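Maltose/maltodextrin transport permease homologue (Bdellovibrio bacteriovorus HD100, PDB 6FFL) binds maltotriose through the MalE domain described here, which is fused to MalF, the membrane subunit of a probable maltose/maltodextrin ABC transporter. Local coordinates at residues Glu163-Ala168 against Trp351-Arg355; Pro186-Thr190 against Ala372-Gln376; Glu346-Asp352 against Ala379-Ile383. All coordinates share one frame; numbering follows the deposited sequence.

The three contacts gather around helices 346-362 and 368-384 at the C-terminal end of the MalE domain, with centres 11 to 12 Å apart. Contact 1 lies right at the sugar, touching the glucoses of chains B and C. Contact 3 shares W351 and D352 with it and reaches the chain B glucose through R348, then carries the network outward to helix 368-384. Contact 2 fastens the loop 186-190 to that outer helix. S353 OG of contact 1 probably hydrogen-bonds A375 O of contact 2 at 2.6 Å, and P186 CG of contact 2 packs on I383 CD1 of contact 3 at 3.6 Å.

Contact 1 (Glu163-Ala168 against Trp351-Arg355); sequences EPFFFA and WDSLR. With GLC (alpha-D-glucopyranose), chain B; GLC (alpha-D-glucopyranose), chain C.
E163 has CG anti to its backbone nitrogen (chi1 -174°) and then bends at chi2, which brings its carboxylate round beside R355; R355 likewise sets off anti and folds at chi3 to meet it. The pair closes one end of the maltotriose site in this solute-binding domain, where short helix 164-167 and helix 346-362 meet the glucose of chain B. R355 NH2 gives a fairly straight bond of 3.2 Å to E163 OE2, from within the guanidinium plane and on the syn side of the carboxylate. R355 was modelled in two conformers, and the bridge belongs to the one described. Its guanidinium has a further salt-bridge partner in E43, while NH1 joins D352 OD1 to extend the charged network. The glucose inserts its own hydroxymethyl here: O6 donates to E163 OE2 over a very short 2.5 Å and accepts from F165 N at 2.9 Å, so two groups of 163-168 hold the hydroxymethyl oxygen.

Beneath the sugar, W351 offers one face to it, with C4 3.6 Å from CD1 and C6 over the rim, the CH-pi style of packing familiar from carbohydrate-binding sites. F165, beside W351, presents a face to C4 of the chain C glucose, while W351 CH2 lies near the plane of the F165 ring, at its edge. P164 packs at the benzo rim of the indole, on the sugar's side of the ring plane, its CB 3.6 Å from W351 CE3, and its CG packs against the backbone and CB of R355. A168 CB meets the indole at its edge through CH2. Deeper in, where Y358 packs edge-to-face on F167, the F167 ring reaches L354 with CZ 4.1 Å from CB.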
loop_
_atom_site.group_PDB
_atom_site.type_symbol
_atom_site.label_atom_id
_atom_site.label_comp_id
_atom_site.label_asym_id
_atom_site.label_seq_id
_atom_site.Cartn_x
_atom_site.Cartn_y
_atom_site.Cartn_z
ATOM N N GLU A 163 1.870 0.216 -11.897
ATOM C CA GLU A 163 2.455 0.720 -10.658
ATOM C C GLU A 163 3.306 -0.370 -10.020
ATOM O O GLU A 163 2.815 -1.471 -9.810
ATOM C CB GLU A 163 1.335 1.150 -9.710
ATOM C CG GLU A 163 1.789 1.830 -8.430
ATOM C CD GLU A 163 2.476 3.156 -8.662
ATOM O OE1 GLU A 163 2.111 3.855 -9.631
ATOM O OE2 GLU A 163 3.396 3.511 -7.883
ATOM N N PRO A 164 4.577 -0.099 -9.689
ATOM C CA PRO A 164 5.458 -1.191 -9.247
ATOM C C PRO A 164 4.953 -1.956 -8.033
ATOM O O PRO A 164 5.172 -3.169 -7.939
ATOM C CB PRO A 164 6.781 -0.469 -8.946
ATOM C CG PRO A 164 6.755 0.725 -9.804
ATOM C CD PRO A 164 5.312 1.157 -9.914
ATOM N N PHE A 165 4.306 -1.279 -7.080
ATOM C CA PHE A 165 3.765 -1.992 -5.925
ATOM C C PHE A 165 2.885 -3.156 -6.360
ATOM O O PHE A 165 2.870 -4.208 -5.710
ATOM C CB PHE A 165 2.966 -1.021 -5.054
ATOM C CG PHE A 165 2.692 -1.523 -3.656
ATOM C CD1 PHE A 165 3.730 -1.700 -2.746
ATOM C CD2 PHE A 165 1.392 -1.788 -3.253
ATOM C CE1 PHE A 165 3.481 -2.128 -1.437
ATOM C CE2 PHE A 165 1.122 -2.224 -1.956
ATOM C CZ PHE A 165 2.178 -2.401 -1.045
ATOM N N PHE A 166 2.173 -2.992 -7.473
ATOM C CA PHE A 166 1.191 -3.987 -7.885
ATOM C C PHE A 166 1.804 -5.144 -8.668
ATOM O O PHE A 166 1.183 -6.214 -8.738
ATOM C CB PHE A 166 0.088 -3.303 -8.689
ATOM C CG PHE A 166 -0.807 -2.420 -7.851
ATOM C CD1 PHE A 166 -0.389 -1.156 -7.447
ATOM C CD2 PHE A 166 -2.063 -2.866 -7.455
ATOM C CE1 PHE A 166 -1.212 -0.345 -6.662
ATOM C CE2 PHE A 166 -2.892 -2.056 -6.671
ATOM C CZ PHE A 166 -2.463 -0.802 -6.280
ATOM N N PHE A 167 3.007 -4.995 -9.239
ATOM C CA PHE A 167 3.646 -6.194 -9.782
ATOM C C PHE A 167 4.756 -6.741 -8.895
ATOM O O PHE A 167 5.217 -7.864 -9.131
ATOM C CB PHE A 167 4.140 -5.966 -11.237
ATOM C CG PHE A 167 5.232 -4.938 -11.414
ATOM C CD1 PHE A 167 6.553 -5.213 -11.052
ATOM C CD2 PHE A 167 4.951 -3.727 -12.031
ATOM C CE1 PHE A 167 7.562 -4.273 -11.271
ATOM C CE2 PHE A 167 5.948 -2.778 -12.248
ATOM C CZ PHE A 167 7.262 -3.055 -11.852
ATOM N N ALA A 168 5.151 -6.011 -7.851
ATOM C CA ALA A 168 6.135 -6.513 -6.894
ATOM C C ALA A 168 5.840 -7.895 -6.316
ATOM O O ALA A 168 6.796 -8.667 -6.135
ATOM C CB ALA A 168 6.280 -5.499 -5.750
ATOM N N TRP A 351 11.870 1.610 -6.443
ATOM C CA TRP A 351 10.526 1.909 -6.940
ATOM C C TRP A 351 10.578 2.829 -8.153
ATOM O O TRP A 351 9.859 2.625 -9.139
ATOM C CB TRP A 351 9.681 2.578 -5.855
ATOM C CG TRP A 351 9.280 1.744 -4.694
ATOM C CD1 TRP A 351 9.353 2.112 -3.380
ATOM C CD2 TRP A 351 8.687 0.427 -4.712
ATOM N NE1 TRP A 351 8.857 1.101 -2.578
ATOM C CE2 TRP A 351 8.445 0.062 -3.371
ATOM C CE3 TRP A 351 8.342 -0.474 -5.731
ATOM C CZ2 TRP A 351 7.883 -1.166 -3.017
ATOM C CZ3 TRP A 351 7.783 -1.698 -5.372
ATOM C CH2 TRP A 351 7.559 -2.027 -4.029
ATOM N N ASP A 352 11.375 3.897 -8.069
ATOM C CA ASP A 352 11.393 4.877 -9.153
ATOM C C ASP A 352 11.956 4.281 -10.435
ATOM O O ASP A 352 11.444 4.557 -11.525
ATOM C CB ASP A 352 12.189 6.112 -8.732
ATOM C CG ASP A 352 11.470 6.925 -7.652
ATOM O OD1 ASP A 352 10.236 6.809 -7.544
ATOM O OD2 ASP A 352 12.140 7.682 -6.924
ATOM N N SER A 353 13.018 3.477 -10.325
ATOM C CA SER A 353 13.590 2.829 -11.502
ATOM C C SER A 353 12.621 1.820 -12.105
ATOM O O SER A 353 12.453 1.764 -13.330
ATOM C CB SER A 353 14.904 2.143 -11.136
ATOM O OG SER A 353 15.504 1.560 -12.278
ATOM N N LEU A 354 11.978 1.008 -11.263
ATOM C CA LEU A 354 11.021 0.033 -11.774
ATOM C C LEU A 354 9.884 0.716 -12.522
ATOM O O LEU A 354 9.448 0.239 -13.580
ATOM C CB LEU A 354 10.474 -0.810 -10.624
ATOM C CG LEU A 354 11.388 -1.889 -10.057
ATOM C CD1 LEU A 354 10.719 -2.503 -8.827
ATOM C CD2 LEU A 354 11.669 -2.957 -11.120
ATOM N N ARG A 355 9.390 1.841 -12.003
ATOM C CA ARG A 355 8.268 2.494 -12.669
ATOM C C ARG A 355 8.674 3.016 -14.039
ATOM O O ARG A 355 7.934 2.851 -15.017
ATOM C CB ARG A 355 7.712 3.627 -11.812
ATOM C CG ARG A 355 6.377 4.168 -12.326
ATOM C CD ARG A 355 5.944 5.421 -11.559
ATOM N NE ARG A 355 5.675 5.131 -10.153
ATOM C CZ ARG A 355 6.472 5.476 -9.146
ATOM N NH1 ARG A 355 7.599 6.137 -9.378
ATOM N NH2 ARG A 355 6.135 5.161 -7.904
HETATM C C1 GLC B . 4.062 1.819 -2.446
HETATM C C2 GLC B . 5.146 2.549 -1.652
HETATM C C3 GLC B . 5.573 3.809 -2.412
HETATM C C4 GLC B . 6.040 3.440 -3.809
HETATM C C5 GLC B . 4.938 2.662 -4.544
HETATM C C6 GLC B . 5.474 2.107 -5.860
HETATM O O2 GLC B . 4.681 2.882 -0.328
HETATM O O3 GLC B . 6.657 4.464 -1.716
HETATM O O4 GLC B . 6.351 4.642 -4.531
HETATM O O5 GLC B . 4.562 1.529 -3.754
HETATM O O6 GLC B . 4.416 1.602 -6.701
HETATM C C1 GLC C . -1.118 2.015 -1.727
HETATM C C2 GLC C . -0.111 1.648 -0.644
HETATM C C3 GLC C . 1.247 2.296 -0.859
HETATM C C4 GLC C . 1.701 1.982 -2.281
HETATM C C5 GLC C . 0.647 2.477 -3.267
HETATM C C6 GLC C . 1.064 2.188 -4.714
HETATM O O2 GLC C . -0.666 2.041 0.625
HETATM O O3 GLC C . 2.176 1.740 0.088
HETATM O O4 GLC C . 2.920 2.657 -2.550
HETATM O O5 GLC C . -0.564 1.773 -3.013
HETATM O O6 GLC C . 0.257 2.967 -5.625
#

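Contact 2 (Pro186-Thr190 against Ala372-Gln376); sequences PNLNT and AEQAQ
Q376 uses both ends of its side-chain amide on the backbone of the loop 186-190. OE1 accepts from L188 N at 2.7 Å with an N-H...O angle of 162°, the donor tilted from the plane of the amide carbonyl. NE2 gives a hydrogen to P186 O at 2.9 Å, a more bent bond that comes from above that carbonyl's plane. NE2 also bonds E380 OE2, one turn further along helix 368-384. The bend at chi2 (67°) turns the amide across the loop to reach both groups.

L188 lays CB against Q376 OE1 and sends CD1 to A375, 3.9 Å from its CB, while its other neighbours include V350 and L193 of the two adjoining helices. A372 CB touches L188 O, 3.5 Å away. N189, the centre of an inverse gamma turn, sets its CB 3.8 Å from Q376 CB and its OD1 3.1 Å from E373 CG. T190 follows as the N-cap of helix 191-205, its OG1 accepting from L193 N.

With one carbonyl and one N-H of the loop each matched by the complementary end of a single amide, the orientation of Q376 is settled by chemistry: a flipped amide would lose both bonds, and the NE2 bond to E380 OE2 supports the same assignment.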
loop_
_atom_site.group_PDB
_atom_site.type_symbol
_atom_site.label_atom_id
_atom_site.label_comp_id
_atom_site.label_asym_id
_atom_site.label_seq_id
_atom_site.Cartn_x
_atom_site.Cartn_y
_atom_site.Cartn_z
ATOM N N PRO A 186 19.935 -3.197 -4.749
ATOM C CA PRO A 186 18.905 -3.625 -5.702
ATOM C C PRO A 186 19.287 -4.941 -6.357
ATOM O O PRO A 186 20.464 -5.212 -6.610
ATOM C CB PRO A 186 18.872 -2.487 -6.731
ATOM C CG PRO A 186 19.433 -1.301 -6.007
ATOM C CD PRO A 186 20.481 -1.872 -5.077
ATOM N N ASN A 187 18.276 -5.766 -6.619
ATOM C CA ASN A 187 18.442 -7.043 -7.298
ATOM C C ASN A 187 17.394 -7.107 -8.403
ATOM O O ASN A 187 16.452 -7.895 -8.332
ATOM C CB ASN A 187 18.295 -8.213 -6.319
ATOM C CG ASN A 187 18.785 -9.527 -6.898
ATOM O OD1 ASN A 187 19.771 -9.570 -7.628
ATOM N ND2 ASN A 187 18.091 -10.608 -6.573
ATOM N N LEU A 188 17.572 -6.271 -9.429
ATOM C CA LEU A 188 16.575 -6.126 -10.481
ATOM C C LEU A 188 16.975 -6.754 -11.806
ATOM O O LEU A 188 16.089 -7.066 -12.612
ATOM C CB LEU A 188 16.263 -4.638 -10.713
ATOM C CG LEU A 188 15.944 -3.825 -9.451
ATOM C CD1 LEU A 188 15.676 -2.362 -9.811
ATOM C CD2 LEU A 188 14.751 -4.460 -8.722
ATOM N N ASN A 189 18.273 -6.941 -12.065
ATOM C CA ASN A 189 18.707 -7.542 -13.333
ATOM C C ASN A 189 18.639 -9.065 -13.213
ATOM O O ASN A 189 19.646 -9.779 -13.206
ATOM C CB ASN A 189 20.111 -7.077 -13.706
ATOM C CG ASN A 189 20.526 -7.574 -15.087
ATOM O OD1 ASN A 189 19.678 -7.966 -15.891
ATOM N ND2 ASN A 189 21.830 -7.580 -15.360
ATOM N N THR A 190 17.409 -9.563 -13.121
ATOM C CA THR A 190 17.151 -10.950 -12.777
ATOM C C THR A 190 16.162 -11.555 -13.753
ATOM O O THR A 190 15.360 -10.853 -14.376
ATOM C CB THR A 190 16.579 -11.085 -11.360
ATOM O OG1 THR A 190 15.292 -10.440 -11.302
ATOM C CG2 THR A 190 17.523 -10.446 -10.347
ATOM N N ALA A 372 14.811 -4.930 -17.391
ATOM C CA ALA A 372 15.355 -5.376 -16.108
ATOM C C ALA A 372 16.806 -4.945 -15.953
ATOM O O ALA A 372 17.222 -4.505 -14.871
ATOM C CB ALA A 372 15.234 -6.898 -15.986
ATOM N N GLU A 373 17.595 -5.061 -17.023
ATOM C CA GLU A 373 18.984 -4.617 -16.966
ATOM C C GLU A 373 19.063 -3.132 -16.650
ATOM O O GLU A 373 19.848 -2.708 -15.794
ATOM C CB GLU A 373 19.698 -4.918 -18.292
ATOM C CG GLU A 373 19.864 -6.408 -18.612
ATOM C CD GLU A 373 20.104 -6.700 -20.097
ATOM O OE1 GLU A 373 20.269 -7.892 -20.439
ATOM O OE2 GLU A 373 20.127 -5.754 -20.919
ATOM N N GLN A 374 18.254 -2.317 -17.330
ATOM C CA GLN A 374 18.312 -0.875 -17.113
ATOM C C GLN A 374 17.642 -0.449 -15.813
ATOM O O GLN A 374 17.973 0.620 -15.283
ATOM C CB GLN A 374 17.689 -0.143 -18.306
ATOM C CG GLN A 374 18.643 -0.078 -19.497
ATOM C CD GLN A 374 17.938 0.108 -20.831
ATOM O OE1 GLN A 374 17.138 1.027 -21.008
ATOM N NE2 GLN A 374 18.244 -0.767 -21.778
ATOM N N ALA A 375 16.710 -1.250 -15.287
ATOM C CA ALA A 375 16.193 -0.988 -13.947
ATOM C C ALA A 375 17.310 -1.075 -12.914
ATOM O O ALA A 375 17.431 -0.207 -12.040
ATOM C CB ALA A 375 15.065 -1.964 -13.602
ATOM N N GLN A 376 18.157 -2.096 -13.021
ATOM C CA GLN A 376 19.279 -2.224 -12.095
ATOM C C GLN A 376 20.253 -1.058 -12.241
ATOM O O GLN A 376 20.678 -0.459 -11.241
ATOM C CB GLN A 376 19.999 -3.554 -12.324
ATOM C CG GLN A 376 21.158 -3.835 -11.355
ATOM C CD GLN A 376 20.694 -4.044 -9.926
ATOM O OE1 GLN A 376 19.539 -4.368 -9.685
ATOM N NE2 GLN A 376 21.601 -3.865 -8.968
#

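Contact 3 (Glu346-Asp352 against Ala379-Ile383); sequences EVRAVWD and AEQQI. With GLC (alpha-D-glucopyranose), chain B.
D352 and Q382 bring carboxylate and amide together nearly coplanar, 12° apart, across the two helices of a helical hairpin near the C-terminus. Q382 NE2 lies edge-on to the acid and donates, in its own amide plane, to the anti lone pair of OD2 at 3.1 Å. The R348 guanidinium also works through its edges. NE and NH2 meet D352 side-on, NE to OD2 and NH2 to OD1 at 2.8 Å, with the acid oxygens met from above the carboxylate plane. On the neighbouring edge, between NH1 and NH2, NH2 gives a hydrogen to O4 of the chain B glucose at 2.9 Å and NH1 one to O3 at 3.1 Å, with a weaker NH1 bond to O4. Bends at chi2 and chi3 curl the arginine round to do this.

D352 OD2 thus serves two donors, R348 NE and Q382 NE2, so the acid probably positions the arginine for O3 and O4 of the sugar, with Q382 of the outer helix bonded to the acid one shell further out.

The helix segments run roughly antiparallel, at 141°, with their axes only 8.5 Å apart, a spacing that small residues permit. A349 CB packs 3.6 Å from I383 CG1 and also faces the carbonyl of A379, while the extended Q382 lies over A349. At the far end I383 crosses E346 at about a right angle, its CD1 3.6 Å from E346 CG.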
loop_
_atom_site.group_PDB
_atom_site.type_symbol
_atom_site.label_atom_id
_atom_site.label_comp_id
_atom_site.label_asym_id
_atom_site.label_seq_id
_atom_site.Cartn_x
_atom_site.Cartn_y
_atom_site.Cartn_z
ATOM N N GLU A 346 17.226 3.240 -0.047
ATOM C CA GLU A 346 17.529 2.578 -1.305
ATOM C C GLU A 346 16.265 2.069 -1.989
ATOM O O GLU A 346 16.227 1.979 -3.222
ATOM C CB GLU A 346 18.503 1.424 -1.061
ATOM C CG GLU A 346 19.951 1.861 -0.776
ATOM C CD GLU A 346 20.231 2.268 0.671
ATOM O OE1 GLU A 346 19.310 2.299 1.509
ATOM O OE2 GLU A 346 21.408 2.560 0.977
ATOM N N VAL A 347 15.229 1.737 -1.214
ATOM C CA VAL A 347 13.994 1.203 -1.792
ATOM C C VAL A 347 13.328 2.239 -2.683
ATOM O O VAL A 347 12.686 1.897 -3.685
ATOM C CB VAL A 347 13.043 0.734 -0.669
ATOM C CG1 VAL A 347 11.704 0.288 -1.239
ATOM C CG2 VAL A 347 13.677 -0.389 0.107
ATOM N N ARG A 348 13.482 3.516 -2.343
ATOM C CA ARG A 348 12.932 4.592 -3.158
ATOM C C ARG A 348 13.510 4.560 -4.568
ATOM O O ARG A 348 12.778 4.712 -5.555
ATOM C CB ARG A 348 13.221 5.933 -2.475
ATOM C CG ARG A 348 12.860 7.143 -3.288
ATOM C CD ARG A 348 11.381 7.430 -3.177
ATOM N NE ARG A 348 10.621 6.925 -4.321
ATOM C CZ ARG A 348 9.524 6.177 -4.210
ATOM N NH1 ARG A 348 9.072 5.826 -3.017
ATOM N NH2 ARG A 348 8.872 5.802 -5.302
ATOM N N ALA A 349 14.830 4.368 -4.680
ATOM C CA ALA A 349 15.458 4.247 -5.988
ATOM C C ALA A 349 14.924 3.040 -6.747
ATOM O O ALA A 349 14.743 3.097 -7.972
ATOM C CB ALA A 349 16.976 4.140 -5.831
ATOM N N VAL A 350 14.676 1.936 -6.039
ATOM C CA VAL A 350 14.143 0.739 -6.687
ATOM C C VAL A 350 12.757 1.017 -7.252
ATOM O O VAL A 350 12.472 0.698 -8.413
ATOM C CB VAL A 350 14.125 -0.452 -5.714
ATOM C CG1 VAL A 350 13.349 -1.615 -6.337
ATOM C CG2 VAL A 350 15.550 -0.901 -5.385
ATOM N N TRP A 351 11.870 1.610 -6.443
ATOM C CA TRP A 351 10.526 1.909 -6.940
ATOM C C TRP A 351 10.578 2.829 -8.153
ATOM O O TRP A 351 9.859 2.625 -9.139
ATOM C CB TRP A 351 9.681 2.578 -5.855
ATOM C CG TRP A 351 9.280 1.744 -4.694
ATOM C CD1 TRP A 351 9.353 2.112 -3.380
ATOM C CD2 TRP A 351 8.687 0.427 -4.712
ATOM N NE1 TRP A 351 8.857 1.101 -2.578
ATOM C CE2 TRP A 351 8.445 0.062 -3.371
ATOM C CE3 TRP A 351 8.342 -0.474 -5.731
ATOM C CZ2 TRP A 351 7.883 -1.166 -3.017
ATOM C CZ3 TRP A 351 7.783 -1.698 -5.372
ATOM C CH2 TRP A 351 7.559 -2.027 -4.029
ATOM N N ASP A 352 11.375 3.897 -8.069
ATOM C CA ASP A 352 11.393 4.877 -9.153
ATOM C C ASP A 352 11.956 4.281 -10.435
ATOM O O ASP A 352 11.444 4.557 -11.525
ATOM C CB ASP A 352 12.189 6.112 -8.732
ATOM C CG ASP A 352 11.470 6.925 -7.652
ATOM O OD1 ASP A 352 10.236 6.809 -7.544
ATOM O OD2 ASP A 352 12.140 7.682 -6.924
ATOM N N ALA A 379 18.711 2.221 -10.907
ATOM C CA ALA A 379 18.572 2.205 -9.451
ATOM C C ALA A 379 19.915 2.444 -8.779
ATOM O O ALA A 379 20.015 3.234 -7.829
ATOM C CB ALA A 379 17.977 0.876 -8.982
ATOM N N GLU A 380 20.963 1.779 -9.275
ATOM C CA GLU A 380 22.290 1.967 -8.700
ATOM C C GLU A 380 22.761 3.399 -8.891
ATOM O O GLU A 380 23.368 3.982 -7.985
ATOM C CB GLU A 380 23.287 0.987 -9.323
ATOM C CG GLU A 380 23.125 -0.464 -8.861
ATOM C CD GLU A 380 23.979 -1.428 -9.673
ATOM O OE1 GLU A 380 24.496 -1.018 -10.734
ATOM O OE2 GLU A 380 24.132 -2.597 -9.259
ATOM N N GLN A 381 22.478 3.991 -10.056
ATOM C CA GLN A 381 22.854 5.385 -10.270
ATOM C C GLN A 381 22.109 6.318 -9.318
ATOM O O GLN A 381 22.711 7.231 -8.737
ATOM C CB GLN A 381 22.608 5.790 -11.725
ATOM C CG GLN A 381 23.019 7.238 -12.030
ATOM C CD GLN A 381 24.513 7.496 -11.835
ATOM O OE1 GLN A 381 25.354 6.693 -12.243
ATOM N NE2 GLN A 381 24.845 8.626 -11.217
ATOM N N GLN A 382 20.801 6.103 -9.134
ATOM C CA GLN A 382 20.041 6.956 -8.223
ATOM C C GLN A 382 20.561 6.827 -6.795
ATOM O O GLN A 382 20.616 7.818 -6.058
ATOM C CB GLN A 382 18.544 6.617 -8.287
ATOM C CG GLN A 382 17.615 7.575 -7.498
ATOM C CD GLN A 382 16.125 7.304 -7.750
ATOM O OE1 GLN A 382 15.762 6.699 -8.761
ATOM N NE2 GLN A 382 15.260 7.743 -6.821
ATOM N N ILE A 383 20.966 5.622 -6.392
ATOM C CA ILE A 383 21.523 5.438 -5.053
ATOM C C ILE A 383 22.879 6.128 -4.935
ATOM O O ILE A 383 23.195 6.733 -3.901
ATOM C CB ILE A 383 21.618 3.940 -4.716
ATOM C CG1 ILE A 383 20.216 3.349 -4.580
ATOM C CG2 ILE A 383 22.441 3.716 -3.446
ATOM C CD1 ILE A 383 20.199 1.853 -4.417
HETATM C C1 GLC B . 4.062 1.819 -2.446
HETATM C C2 GLC B . 5.146 2.549 -1.652
HETATM C C3 GLC B . 5.573 3.809 -2.412
HETATM C C4 GLC B . 6.040 3.440 -3.809
HETATM C C5 GLC B . 4.938 2.662 -4.544
HETATM C C6 GLC B . 5.474 2.107 -5.860
HETATM O O2 GLC B . 4.681 2.882 -0.328
HETATM O O3 GLC B . 6.657 4.464 -1.716
HETATM O O4 GLC B . 6.351 4.642 -4.531
HETATM O O5 GLC B . 4.562 1.529 -3.754
HETATM O O6 GLC B . 4.416 1.602 -6.701
#